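Local coordinates for protein endoglucanase (Uncultured bacterium, PDB 3X17) that catalyses the endo-hydrolysis of beta-1,4-glucosidic bonds in cellulose, as a family 9 glycoside hydrolase with an Ig-like domain before an (alpha/alpha)6 barrel, at residues A86-T89 with S90-A93; L230-L233 with F234-Q237; F292-A295 with F296-A300; Q306-R309 with F310-S314; G443-L446 with L447-H450. All coordinates share one frame; numbering follows the deposited sequence.

Interaction 1: residues A86-T89 with S90-A93; sequences ADFT and SLTA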
loop_
_atom_site.group_PDB
_atom_site.type_symbol
_atom_site.label_atom_id
_atom_site.label_comp_id
_atom_site.label_asym_id
_atom_site.label_seq_id
_atom_site.Cartn_x
_atom_site.Cartn_y
_atom_site.Cartn_z
ATOM N N ALA A 86 -13.548 22.928 -8.028
ATOM C CA ALA A 86 -14.846 22.582 -8.591
ATOM C C ALA A 86 -15.164 21.109 -8.336
ATOM O O ALA A 86 -14.275 20.280 -8.091
ATOM C CB ALA A 86 -14.873 22.850 -10.078
ATOM N N ASP A 87 -16.434 20.780 -8.484
ATOM C CA ASP A 87 -16.877 19.401 -8.445
ATOM C C ASP A 87 -17.748 19.185 -9.668
ATOM O O ASP A 87 -18.841 19.727 -9.752
ATOM C CB ASP A 87 -17.682 19.171 -7.172
ATOM C CG ASP A 87 -18.208 17.752 -7.061
ATOM O OD1 ASP A 87 -18.099 16.984 -8.044
ATOM O OD2 ASP A 87 -18.692 17.392 -5.965
ATOM N N PHE A 88 -17.189 18.558 -10.693
ATOM C CA PHE A 88 -17.956 18.273 -11.890
ATOM C C PHE A 88 -18.584 16.880 -11.891
ATOM O O PHE A 88 -18.676 16.248 -12.942
ATOM C CB PHE A 88 -17.108 18.498 -13.147
ATOM C CG PHE A 88 -15.844 17.655 -13.206
ATOM C CD1 PHE A 88 -14.688 18.076 -12.573
ATOM C CD2 PHE A 88 -15.781 16.532 -14.021
ATOM C CE1 PHE A 88 -13.503 17.355 -12.690
ATOM C CE2 PHE A 88 -14.617 15.798 -14.137
ATOM C CZ PHE A 88 -13.469 16.211 -13.478
ATOM N N THR A 89 -19.025 16.427 -10.717
ATOM C CA THR A 89 -19.772 15.158 -10.549
ATOM C C THR A 89 -20.864 14.920 -11.593
ATOM O O THR A 89 -21.060 13.783 -12.048
ATOM C CB THR A 89 -20.437 15.081 -9.139
ATOM O OG1 THR A 89 -19.427 15.201 -8.128
ATOM C CG2 THR A 89 -21.145 13.764 -8.944
ATOM N N SER A 90 -21.609 15.985 -11.902
ATOM C CA SER A 90 -22.742 15.959 -12.859
ATOM C C SER A 90 -22.365 15.314 -14.169
ATOM O O SER A 90 -23.212 14.711 -14.823
ATOM C CB SER A 90 -23.206 17.390 -13.193
ATOM O OG SER A 90 -23.880 17.976 -12.104
ATOM N N LEU A 91 -21.129 15.520 -14.586
ATOM C CA LEU A 91 -20.645 14.987 -15.818
ATOM C C LEU A 91 -20.481 13.518 -15.587
ATOM O O LEU A 91 -19.720 13.153 -14.729
ATOM C CB LEU A 91 -19.305 15.624 -16.148
ATOM C CG LEU A 91 -18.864 15.516 -17.587
ATOM C CD1 LEU A 91 -17.440 15.749 -17.774
ATOM C CD2 LEU A 91 -19.224 14.192 -18.036
ATOM N N THR A 92 -21.214 12.682 -16.325
ATOM C CA THR A 92 -21.146 11.235 -16.123
ATOM C C THR A 92 -21.083 10.501 -17.445
ATOM O O THR A 92 -21.087 9.273 -17.467
ATOM C CB THR A 92 -22.338 10.660 -15.317
ATOM O OG1 THR A 92 -23.508 10.653 -16.137
ATOM C CG2 THR A 92 -22.621 11.438 -14.033
ATOM N N ALA A 93 -20.994 11.240 -18.544
ATOM C CA ALA A 93 -20.827 10.609 -19.872
ATOM C C ALA A 93 -19.420 10.041 -20.117
ATOM O O ALA A 93 -18.421 10.763 -20.033
ATOM C CB ALA A 93 -21.245 11.567 -21.015
HETATM O O HOH W 1 -21.218 18.639 -10.801
#

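Interaction 2: residues L230-L233 with F234-Q237; sequences LEWL and FRMQ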
loop_
_atom_site.group_PDB
_atom_site.type_symbol
_atom_site.label_atom_id
_atom_site.label_comp_id
_atom_site.label_asym_id
_atom_site.label_seq_id
_atom_site.Cartn_x
_atom_site.Cartn_y
_atom_site.Cartn_z
ATOM N N LEU A 230 2.915 -16.097 0.390
ATOM C CA LEU A 230 2.729 -16.912 1.586
ATOM C C LEU A 230 3.576 -18.184 1.548
ATOM O O LEU A 230 4.032 -18.672 2.599
ATOM C CB LEU A 230 1.264 -17.290 1.738
ATOM C CG LEU A 230 0.319 -16.095 1.959
ATOM C CD1 LEU A 230 -1.066 -16.658 2.146
ATOM C CD2 LEU A 230 0.780 -15.352 3.218
ATOM N N GLU A 231 3.742 -18.740 0.344
ATOM C CA GLU A 231 4.587 -19.930 0.161
ATOM C C GLU A 231 6.061 -19.669 0.465
ATOM O O GLU A 231 6.758 -20.522 1.037
ATOM C CB GLU A 231 4.380 -20.523 -1.231
ATOM C CG GLU A 231 3.041 -21.248 -1.290
ATOM C CD GLU A 231 2.773 -22.001 -2.589
ATOM O OE1 GLU A 231 3.224 -21.535 -3.661
ATOM O OE2 GLU A 231 2.006 -23.005 -2.545
ATOM N N TRP A 232 6.488 -18.443 0.209
ATOM C CA TRP A 232 7.791 -17.992 0.670
ATOM C C TRP A 232 7.905 -17.863 2.172
ATOM O O TRP A 232 8.883 -18.312 2.756
ATOM C CB TRP A 232 8.186 -16.684 0.005
ATOM C CG TRP A 232 9.540 -16.301 0.421
ATOM C CD1 TRP A 232 10.701 -16.966 0.137
ATOM C CD2 TRP A 232 9.894 -15.241 1.318
ATOM N NE1 TRP A 232 11.761 -16.340 0.740
ATOM C CE2 TRP A 232 11.291 -15.313 1.514
ATOM C CE3 TRP A 232 9.185 -14.192 1.906
ATOM C CZ2 TRP A 232 11.978 -14.405 2.297
ATOM C CZ3 TRP A 232 9.877 -13.285 2.700
ATOM C CH2 TRP A 232 11.255 -13.413 2.899
ATOM N N LEU A 233 6.884 -17.292 2.817
ATOM C CA LEU A 233 6.762 -17.376 4.275
ATOM C C LEU A 233 6.923 -18.793 4.861
ATOM O O LEU A 233 7.582 -18.958 5.896
ATOM C CB LEU A 233 5.447 -16.739 4.773
ATOM C CG LEU A 233 5.224 -15.238 4.528
ATOM C CD1 LEU A 233 4.023 -14.710 5.358
ATOM C CD2 LEU A 233 6.516 -14.384 4.811
ATOM N N PHE A 234 6.266 -19.798 4.265
ATOM C CA PHE A 234 6.476 -21.179 4.695
ATOM C C PHE A 234 7.980 -21.524 4.727
ATOM O O PHE A 234 8.461 -22.124 5.690
ATOM C CB PHE A 234 5.739 -22.197 3.795
ATOM C CG PHE A 234 4.234 -22.112 3.866
ATOM C CD1 PHE A 234 3.577 -21.879 5.080
ATOM C CD2 PHE A 234 3.468 -22.359 2.727
ATOM C CE1 PHE A 234 2.181 -21.785 5.125
ATOM C CE2 PHE A 234 2.068 -22.377 2.788
ATOM C CZ PHE A 234 1.424 -22.067 3.982
ATOM N N ARG A 235 8.713 -21.149 3.678
ATOM C CA ARG A 235 10.141 -21.527 3.578
ATOM C C ARG A 235 10.951 -20.763 4.624
ATOM O O ARG A 235 12.080 -21.148 4.939
ATOM C CB ARG A 235 10.678 -21.276 2.165
ATOM C CG ARG A 235 9.868 -21.968 1.026
ATOM C CD ARG A 235 10.315 -21.516 -0.382
ATOM N NE ARG A 235 9.401 -22.027 -1.403
ATOM C CZ ARG A 235 8.519 -21.299 -2.117
ATOM N NH1 ARG A 235 8.557 -19.959 -2.161
ATOM N NH2 ARG A 235 7.653 -21.931 -2.893
ATOM N N MET A 236 10.400 -19.650 5.113
ATOM C CA MET A 236 11.049 -18.840 6.154
ATOM C C MET A 236 10.685 -19.300 7.576
ATOM O O MET A 236 11.022 -18.639 8.573
ATOM C CB MET A 236 10.696 -17.365 5.983
ATOM C CG MET A 236 11.342 -16.684 4.768
ATOM S SD MET A 236 13.169 -16.675 4.851
ATOM C CE MET A 236 13.491 -15.152 5.798
ATOM N N GLN A 237 9.974 -20.414 7.664
ATOM C CA GLN A 237 9.557 -20.922 8.945
ATOM C C GLN A 237 10.390 -22.119 9.396
ATOM O O GLN A 237 10.549 -23.107 8.696
ATOM C CB GLN A 237 8.050 -21.251 8.995
ATOM C CG GLN A 237 7.526 -21.427 10.438
ATOM C CD GLN A 237 6.058 -21.891 10.510
ATOM O OE1 GLN A 237 5.562 -22.573 9.601
ATOM N NE2 GLN A 237 5.366 -21.535 11.607
#

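Interaction 3: residues F292-A295 with F296-A300; sequences FDAA and FARKA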
loop_
_atom_site.group_PDB
_atom_site.type_symbol
_atom_site.label_atom_id
_atom_site.label_comp_id
_atom_site.label_asym_id
_atom_site.label_seq_id
_atom_site.Cartn_x
_atom_site.Cartn_y
_atom_site.Cartn_z
ATOM N N PHE A 292 -11.442 -22.502 -2.454
ATOM C CA PHE A 292 -10.686 -22.669 -3.677
ATOM C C PHE A 292 -9.688 -23.805 -3.606
ATOM O O PHE A 292 -9.498 -24.507 -4.582
ATOM C CB PHE A 292 -9.980 -21.373 -4.079
ATOM C CG PHE A 292 -10.902 -20.216 -4.209
ATOM C CD1 PHE A 292 -11.801 -20.143 -5.280
ATOM C CD2 PHE A 292 -10.931 -19.220 -3.228
ATOM C CE1 PHE A 292 -12.650 -19.063 -5.412
ATOM C CE2 PHE A 292 -11.825 -18.157 -3.317
ATOM C CZ PHE A 292 -12.681 -18.067 -4.420
ATOM N N ASP A 293 -8.989 -23.921 -2.479
ATOM C CA ASP A 293 -7.902 -24.876 -2.349
ATOM C C ASP A 293 -7.810 -25.316 -0.903
ATOM O O ASP A 293 -7.120 -24.687 -0.112
ATOM C CB ASP A 293 -6.576 -24.255 -2.785
ATOM C CG ASP A 293 -5.505 -25.305 -3.035
ATOM O OD1 ASP A 293 -5.451 -26.289 -2.273
ATOM O OD2 ASP A 293 -4.798 -25.210 -4.056
ATOM N N ALA A 294 -8.549 -26.371 -0.565
ATOM C CA ALA A 294 -8.695 -26.823 0.818
ATOM C C ALA A 294 -7.381 -27.363 1.411
ATOM O O ALA A 294 -7.114 -27.173 2.595
ATOM C CB ALA A 294 -9.831 -27.876 0.930
ATOM N N ALA A 295 -6.549 -27.974 0.575
ATOM C CA ALA A 295 -5.230 -28.453 0.998
ATOM C C ALA A 295 -4.278 -27.270 1.343
ATOM O O ALA A 295 -3.517 -27.320 2.299
ATOM C CB ALA A 295 -4.613 -29.306 -0.101
ATOM N N PHE A 296 -4.301 -26.226 0.534
ATOM C CA PHE A 296 -3.488 -25.057 0.831
ATOM C C PHE A 296 -4.004 -24.342 2.065
ATOM O O PHE A 296 -3.230 -23.931 2.918
ATOM C CB PHE A 296 -3.451 -24.103 -0.368
ATOM C CG PHE A 296 -2.675 -22.861 -0.113
ATOM C CD1 PHE A 296 -1.290 -22.887 -0.150
ATOM C CD2 PHE A 296 -3.316 -21.710 0.344
ATOM C CE1 PHE A 296 -0.541 -21.733 0.131
ATOM C CE2 PHE A 296 -2.585 -20.547 0.618
ATOM C CZ PHE A 296 -1.186 -20.573 0.535
ATOM N N ALA A 297 -5.323 -24.192 2.150
ATOM C CA ALA A 297 -5.981 -23.750 3.375
ATOM C C ALA A 297 -5.498 -24.437 4.656
ATOM O O ALA A 297 -5.186 -23.755 5.625
ATOM C CB ALA A 297 -7.504 -23.886 3.253
ATOM N N ARG A 298 -5.547 -25.769 4.696
ATOM C CA ARG A 298 -5.046 -26.556 5.843
ATOM C C ARG A 298 -3.601 -26.241 6.159
ATOM O O ARG A 298 -3.191 -26.246 7.328
ATOM C CB ARG A 298 -5.115 -28.072 5.555
ATOM C CG ARG A 298 -6.514 -28.659 5.676
ATOM C CD ARG A 298 -6.528 -30.144 5.295
ATOM N NE ARG A 298 -7.842 -30.494 4.790
ATOM C CZ ARG A 298 -8.107 -30.770 3.520
ATOM N NH1 ARG A 298 -7.122 -30.902 2.644
ATOM N NH2 ARG A 298 -9.358 -30.995 3.155
ATOM N N LYS A 299 -2.790 -26.187 5.115
ATOM C CA LYS A 299 -1.367 -26.017 5.300
ATOM C C LYS A 299 -1.120 -24.640 5.910
ATOM O O LYS A 299 -0.292 -24.495 6.817
ATOM C CB LYS A 299 -0.626 -26.157 3.964
ATOM C CG LYS A 299 0.913 -25.990 4.057
ATOM C CD LYS A 299 1.494 -25.915 2.639
ATOM C CE LYS A 299 2.952 -26.328 2.595
ATOM N NZ LYS A 299 3.584 -25.920 1.296
ATOM N N ALA A 300 -1.854 -23.631 5.432
ATOM C CA ALA A 300 -1.645 -22.297 5.975
ATOM C C ALA A 300 -2.059 -22.336 7.434
ATOM O O ALA A 300 -1.371 -21.787 8.284
ATOM C CB ALA A 300 -2.388 -21.231 5.205
#

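Interaction 4: residues Q306-R309 with F310-S314; sequences QAWR and FLAAS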
loop_
_atom_site.group_PDB
_atom_site.type_symbol
_atom_site.label_atom_id
_atom_site.label_comp_id
_atom_site.label_asym_id
_atom_site.label_seq_id
_atom_site.Cartn_x
_atom_site.Cartn_y
_atom_site.Cartn_z
ATOM N N GLN A 306 1.455 -23.599 14.431
ATOM C CA GLN A 306 2.771 -23.989 14.934
ATOM C C GLN A 306 3.526 -22.728 15.377
ATOM O O GLN A 306 4.131 -22.695 16.436
ATOM C CB GLN A 306 3.529 -24.746 13.824
ATOM C CG GLN A 306 4.931 -25.241 14.181
ATOM C CD GLN A 306 4.945 -26.102 15.437
ATOM O OE1 GLN A 306 4.158 -27.045 15.569
ATOM N NE2 GLN A 306 5.791 -25.733 16.403
ATOM N N ALA A 307 3.439 -21.679 14.570
ATOM C CA ALA A 307 3.914 -20.364 14.945
ATOM C C ALA A 307 3.326 -19.849 16.263
ATOM O O ALA A 307 4.030 -19.267 17.077
ATOM C CB ALA A 307 3.630 -19.379 13.830
ATOM N N TRP A 308 2.025 -20.008 16.458
ATOM C CA TRP A 308 1.452 -19.617 17.729
ATOM C C TRP A 308 1.983 -20.477 18.890
ATOM O O TRP A 308 2.109 -19.986 20.002
ATOM C CB TRP A 308 -0.074 -19.666 17.713
ATOM C CG TRP A 308 -0.644 -19.118 18.994
ATOM C CD1 TRP A 308 -1.018 -19.823 20.098
ATOM C CD2 TRP A 308 -0.783 -17.736 19.331
ATOM N NE1 TRP A 308 -1.436 -18.973 21.078
ATOM C CE2 TRP A 308 -1.286 -17.680 20.644
ATOM C CE3 TRP A 308 -0.596 -16.537 18.620
ATOM C CZ2 TRP A 308 -1.601 -16.472 21.275
ATOM C CZ3 TRP A 308 -0.895 -15.330 19.253
ATOM C CH2 TRP A 308 -1.364 -15.309 20.577
ATOM N N ARG A 309 2.270 -21.756 18.646
ATOM C CA ARG A 309 2.848 -22.599 19.703
ATOM C C ARG A 309 4.204 -22.037 20.133
ATOM O O ARG A 309 4.483 -21.854 21.327
ATOM C CB ARG A 309 3.030 -24.029 19.211
ATOM C CG ARG A 309 1.901 -24.959 19.593
ATOM C CD ARG A 309 1.936 -26.238 18.761
ATOM N NE ARG A 309 0.653 -26.367 18.079
ATOM C CZ ARG A 309 0.488 -26.716 16.810
ATOM N NH1 ARG A 309 1.516 -27.118 16.079
ATOM N NH2 ARG A 309 -0.738 -26.757 16.307
ATOM N N PHE A 310 5.009 -21.667 19.145
ATOM C CA PHE A 310 6.247 -20.959 19.436
ATOM C C PHE A 310 6.028 -19.685 20.252
ATOM O O PHE A 310 6.719 -19.470 21.238
ATOM C CB PHE A 310 7.038 -20.642 18.170
ATOM C CG PHE A 310 8.370 -20.023 18.451
ATOM C CD1 PHE A 310 9.481 -20.827 18.723
ATOM C CD2 PHE A 310 8.504 -18.643 18.522
ATOM C CE1 PHE A 310 10.703 -20.254 19.050
ATOM C CE2 PHE A 310 9.734 -18.065 18.805
ATOM C CZ PHE A 310 10.833 -18.876 19.097
ATOM N N LEU A 311 5.133 -18.806 19.798
ATOM C CA LEU A 311 4.868 -17.559 20.534
ATOM C C LEU A 311 4.385 -17.761 21.978
ATOM O O LEU A 311 4.699 -16.966 22.847
ATOM C CB LEU A 311 3.866 -16.666 19.796
ATOM C CG LEU A 311 4.327 -16.129 18.447
ATOM C CD1 LEU A 311 3.106 -15.763 17.623
ATOM C CD2 LEU A 311 5.256 -14.916 18.685
ATOM N N ALA A 312 3.570 -18.770 22.219
ATOM C CA ALA A 312 3.014 -18.964 23.556
ATOM C C ALA A 312 4.079 -19.481 24.543
ATOM O O ALA A 312 3.932 -19.317 25.753
ATOM C CB ALA A 312 1.791 -19.885 23.519
ATOM N N ALA A 313 5.223 -19.918 24.007
ATOM C CA ALA A 313 6.312 -20.462 24.818
ATOM C C ALA A 313 7.470 -19.486 24.878
ATOM O O ALA A 313 8.547 -19.816 25.356
ATOM C CB ALA A 313 6.810 -21.805 24.241
ATOM N N SER A 314 7.297 -18.314 24.304
ATOM C CA SER A 314 8.455 -17.455 24.089
ATOM C C SER A 314 8.129 -16.006 24.459
ATOM O O SER A 314 7.021 -15.544 24.203
ATOM C CB SER A 314 8.896 -17.559 22.629
ATOM O OG SER A 314 9.882 -16.588 22.360
#

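Interaction 5: residues G443-L446 with L447-H450; sequences GMLL and LFAH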
loop_
_atom_site.group_PDB
_atom_site.type_symbol
_atom_site.label_atom_id
_atom_site.label_comp_id
_atom_site.label_asym_id
_atom_site.label_seq_id
_atom_site.Cartn_x
_atom_site.Cartn_y
_atom_site.Cartn_z
ATOM N N GLY A 443 -6.937 6.079 4.134
ATOM C CA GLY A 443 -8.076 5.789 3.288
ATOM C C GLY A 443 -8.751 4.493 3.689
ATOM O O GLY A 443 -9.984 4.410 3.785
ATOM N N MET A 444 -7.928 3.483 3.933
ATOM C CA MET A 444 -8.402 2.184 4.411
ATOM C C MET A 444 -9.146 2.287 5.755
ATOM O O MET A 444 -10.167 1.671 5.905
ATOM C CB MET A 444 -7.245 1.172 4.506
ATOM C CG MET A 444 -7.696 -0.267 4.819
ATOM S SD MET A 444 -6.297 -1.311 5.307
ATOM C CE MET A 444 -5.332 -1.339 3.804
ATOM N N LEU A 445 -8.664 3.075 6.711
ATOM C CA LEU A 445 -9.419 3.226 7.963
ATOM C C LEU A 445 -10.774 3.912 7.769
ATOM O O LEU A 445 -11.764 3.513 8.400
ATOM C CB LEU A 445 -8.623 3.922 9.075
ATOM C CG LEU A 445 -7.226 3.381 9.403
ATOM C CD1 LEU A 445 -6.563 4.289 10.421
ATOM C CD2 LEU A 445 -7.254 1.928 9.867
ATOM N N LEU A 446 -10.834 4.899 6.875
ATOM C CA LEU A 446 -12.122 5.496 6.481
ATOM C C LEU A 446 -13.065 4.444 5.907
ATOM O O LEU A 446 -14.211 4.340 6.341
ATOM C CB LEU A 446 -11.935 6.617 5.455
ATOM C CG LEU A 446 -11.154 7.826 5.972
ATOM C CD1 LEU A 446 -10.612 8.651 4.803
ATOM C CD2 LEU A 446 -12.041 8.687 6.871
ATOM N N LEU A 447 -12.551 3.586 5.030
ATOM C CA LEU A 447 -13.372 2.552 4.470
ATOM C C LEU A 447 -13.785 1.502 5.492
ATOM O O LEU A 447 -14.837 0.895 5.339
ATOM C CB LEU A 447 -12.709 1.898 3.256
ATOM C CG LEU A 447 -12.554 2.791 2.020
ATOM C CD1 LEU A 447 -11.747 2.084 0.929
ATOM C CD2 LEU A 447 -13.900 3.285 1.491
ATOM N N PHE A 448 -12.954 1.224 6.491
ATOM C CA PHE A 448 -13.363 0.254 7.524
ATOM C C PHE A 448 -14.609 0.793 8.264
ATOM O O PHE A 448 -15.559 0.054 8.510
ATOM C CB PHE A 448 -12.259 0.012 8.548
ATOM C CG PHE A 448 -11.150 -0.921 8.074
ATOM C CD1 PHE A 448 -11.306 -1.717 6.944
ATOM C CD2 PHE A 448 -9.966 -1.013 8.786
ATOM C CE1 PHE A 448 -10.284 -2.578 6.524
ATOM C CE2 PHE A 448 -8.947 -1.905 8.396
ATOM C CZ PHE A 448 -9.112 -2.679 7.262
ATOM N N ALA A 449 -14.548 2.059 8.655
ATOM C CA ALA A 449 -15.623 2.726 9.378
ATOM C C ALA A 449 -16.875 2.826 8.505
ATOM O O ALA A 449 -17.958 2.412 8.909
ATOM C CB ALA A 449 -15.159 4.143 9.849
ATOM N N HIS A 450 -16.683 3.223 7.259
ATOM C CA HIS A 450 -17.737 3.187 6.258
ATOM C C HIS A 450 -18.422 1.825 6.178
ATOM O O HIS A 450 -19.624 1.736 5.917
ATOM C CB HIS A 450 -17.185 3.570 4.885
ATOM C CG HIS A 450 -18.216 3.544 3.794
ATOM N ND1 HIS A 450 -19.284 4.420 3.757
ATOM C CD2 HIS A 450 -18.359 2.731 2.719
ATOM C CE1 HIS A 450 -19.994 4.196 2.663
ATOM N NE2 HIS A 450 -19.485 3.145 2.043
#

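Interaction 1: residues A86-T89 with S90-A93
The chain makes a tight turn at Phe88 to Leu91, where Leu91 N gives a hydrogen bond to Phe88 O at 3.0 Å. Thr89 and Ser90 at the corner both have helical backbone angles, which fits a type III beta turn. A water bridges the start of the turn. It donates to Asp87 O at 2.8 Å and accepts from Ser90 N at 2.9 Å, so these two backbone groups are joined without touching. Asp87 OD1 also accepts from Thr89 N at 2.9 Å, an Asx turn, but the place of OD1 is less sure.

Among the side chains, CD2 of the Phe88 ring meets Leu91 CD1 at 4.2 Å, approaching it obliquely. Phe88 CG lies between the backbone N and the carbonyl carbon (chi1 59°), which turns the ring to the same side of the turn as Leu91. Thr92 CG2 rests on Thr89 O at 3.4 Å.

The turn follows strand 82-87 in the Ig-like domain and leads to strand 95-101. Phe88 and Leu91 both pack on Ile55 of strand 52-57. From strand 63-74, Trp65 touches Phe88 and Val64 touches Leu91. Tyr25 of strand 24-25 meets the Phe88 ring edge to face, and Lys31 bonds to Thr89 O through its NZ, next to strand 32-37.

Interaction 2: residues L230-L233 with F234-Q237
Met236 reaches back one helical turn to cover a face of the Trp232 indole. Its CG makes a CH-pi contact 3.6 Å from the centroid of the Trp232 six-membered ring. SD lies farther out, 4.5 Å from the same centroid and oblique to the ring, a Met-aromatic contact. The Met236 chain is bent at both chi2 (-62°) and chi3 (-87°), so that CG, SD and CE all follow the indole.

Arg235 runs extended from CG to NE alongside the helix. One face of its guanidinium lies over Glu231 O. Its NH1 comes to the edge of the Trp232 ring, and NH2 is 4.5 Å from Glu231 OE1, which is beyond a salt bridge. With a leucine in place of Arg235, the Glu231 carboxylate would probably lose a nearby positive charge and Thr171 O its weak donor. Phe234 sets one ring face over Leu230 O, and its CD2 is 4.2 Å from Glu231 CG.

The backbone holds these groups in step. Phe234 N bonds to Leu230 O at 3.0 Å, while the bonds of Arg235 N and Met236 N are weak as helix 221-235 ends.

Farther out, Trp232 NE1 bonds to Ala170 O. Phe234 stacks on Trp282 of helix 272-288 and touches helix 294-312. Leu233 packs on helix 184-200, and Met236 meets strand 243-249.

Interaction 3: residues F292-A295 with F296-A300
Asp293 caps the first turn of helix 294-312. Its OD1 accepts from Phe296 N at 3.0 Å, with an N-H...O angle of 161°. The donor meets OD1 from above the carboxylate plane. CG of Asp293 is anti to the backbone N (chi1 -164°), which folds the carboxylate back over the helix start, with Asp293 CG 3.6 Å from Phe296 CB. Asp293 O takes the next amide, Ala297 N, at 2.9 Å in an almost straight bond that lies in the carbonyl plane. One residue thus holds two of the amides at the helix start, one with its side chain and one with its backbone.

This is an N-cap in the catalytic domain, and it faces helix 221-235. Arg227 of that helix forms a salt bridge with Asp293 OD2 and a cation-pi contact with the Phe296 ring. The Phe296 ring also packs on Glu231 and Phe234, so this is the close side. If Asp293 were an alanine, Phe296 N would probably lose its capping acceptor and Arg227 its carboxylate mate, leaving the helix start freer to fray.

The other side is looser and faces solvent. Ala294 and Ala295 are exposed, and the Arg298 side chain lies extended along them. One face of its guanidinium covers Ala294 O, which already accepts from Arg298 N at 3.0 Å. NH2 of Arg298 is 3.9 Å from Ala294 CB, and its NH1 is 4.0 Å from Ala295 CB. These are van der Waals contacts with methyl groups. Lys299 bonds through its backbone N to Ala295 O.

Interaction 4: residues Q306-R309 with F310-S314
Trp308 carries the apolar contacts, with Leu311 and Ala312 one turn ahead of it. Leu311 CD1 approaches Trp308 CE3 at 3.9 Å, and the two side chains cross at about a right angle. Ala312 CB is 4.4 Å from Trp308 CD1. Both partners come to the ring obliquely. Trp308 CG is anti to the backbone N (chi1 -174°), which carries the indole out beside the helix where these two residues can reach it.

The backbone bonds are regular at first and weaken at the end. Phe310 N bonds to Gln306 O and Leu311 N to Ala307 O, each at 3.0 Å. Leu311 CG rests on the same carbonyl oxygen, Ala307 O, at 3.4 Å. Ala312 N bonds to Trp308 O at 2.9 Å. The next bond, from Ala313 N to Arg309 O, is weak at 3.4 Å. Ala313 N also bonds to Phe310 O, so the last turn tightens as the helix runs out.

The polar side-chain contact lies within 306-309. Arg309 bends at chi3 (-123°) and brings NH1 to Gln306 OE1 at 2.7 Å, a weak bond because of its poor angle. The oxygen lies at the edge of the guanidinium, in its plane. Gln306 NE2 bonds to Asp240 O.

Trp308 meets Tyr356 and Tyr359 edge to face and packs on helix 337-351. Leu311 packs on helix 272-288, and Arg340 bonds to Leu311 O and Ser314 O. The arrangement is the C-terminal end of a helix packed between neighbours, as in the (alpha/alpha)6 barrel of family 9 glycoside hydrolases.

Interaction 5: residues G443-L446 with L447-H450
Met444 and Phe448 sit one turn apart on helix 435-452, a helix of the (alpha/alpha)6 barrel domain; the contact itself is buried. Their side chains run side by side and point the same way. Met444 CG lies over the Phe448 face, 4.0 Å from the ring centroid, in a CH-pi contact. SD is set obliquely and touches the rim at Phe448 CZ, 3.7 Å away, a Met-aromatic contact. Phe448 has its CG anti to the carbonyl carbon (chi1 -78°), which lays the ring back along the helix over Met444 O. That oxygen also accepts from Phe448 N at 2.9 Å. Leu445 CD2 meets Phe448 CD2 obliquely at 4.1 Å. Leu447 N, Ala449 N and His450 N bond in turn to Gly443 O, Leu445 O and Leu446 O.

Phe385 stacks on the Phe448 ring. Leu446 packs on helices 396-418 and 456-469, and Met444 and Leu447 pack on helix 543-558. His450 ND1 bonds to Arg455 N.

Apart from His450, the side chains here are apolar. Dispersion and CH-pi contacts therefore probably hold the side chains in place, while the four backbone bonds satisfy the buried carbonyls of residues 443-446.

Each contact closes a single turn of its own stretch, a beta turn in interaction 1 and helical turns in the rest. They follow in series; none nests in or crosses another. Interaction 1 comes first, after strand 82-87 in the Ig-like domain. Its centre is about 24 Å from that of interaction 5 and about 46 Å or more from the other three. Interaction 2 ends helix 221-235. Interactions 3 and 4 lie at the start and end of helix 294-312, their centres about 21 Å apart. Interaction 2 touches both, tying the two helices together: Phe234 packs on Lys299 and Ala300, and Gln237 approaches Ala307. Interaction 5 lies apart, on helix 435-452, nearer the chain's centre.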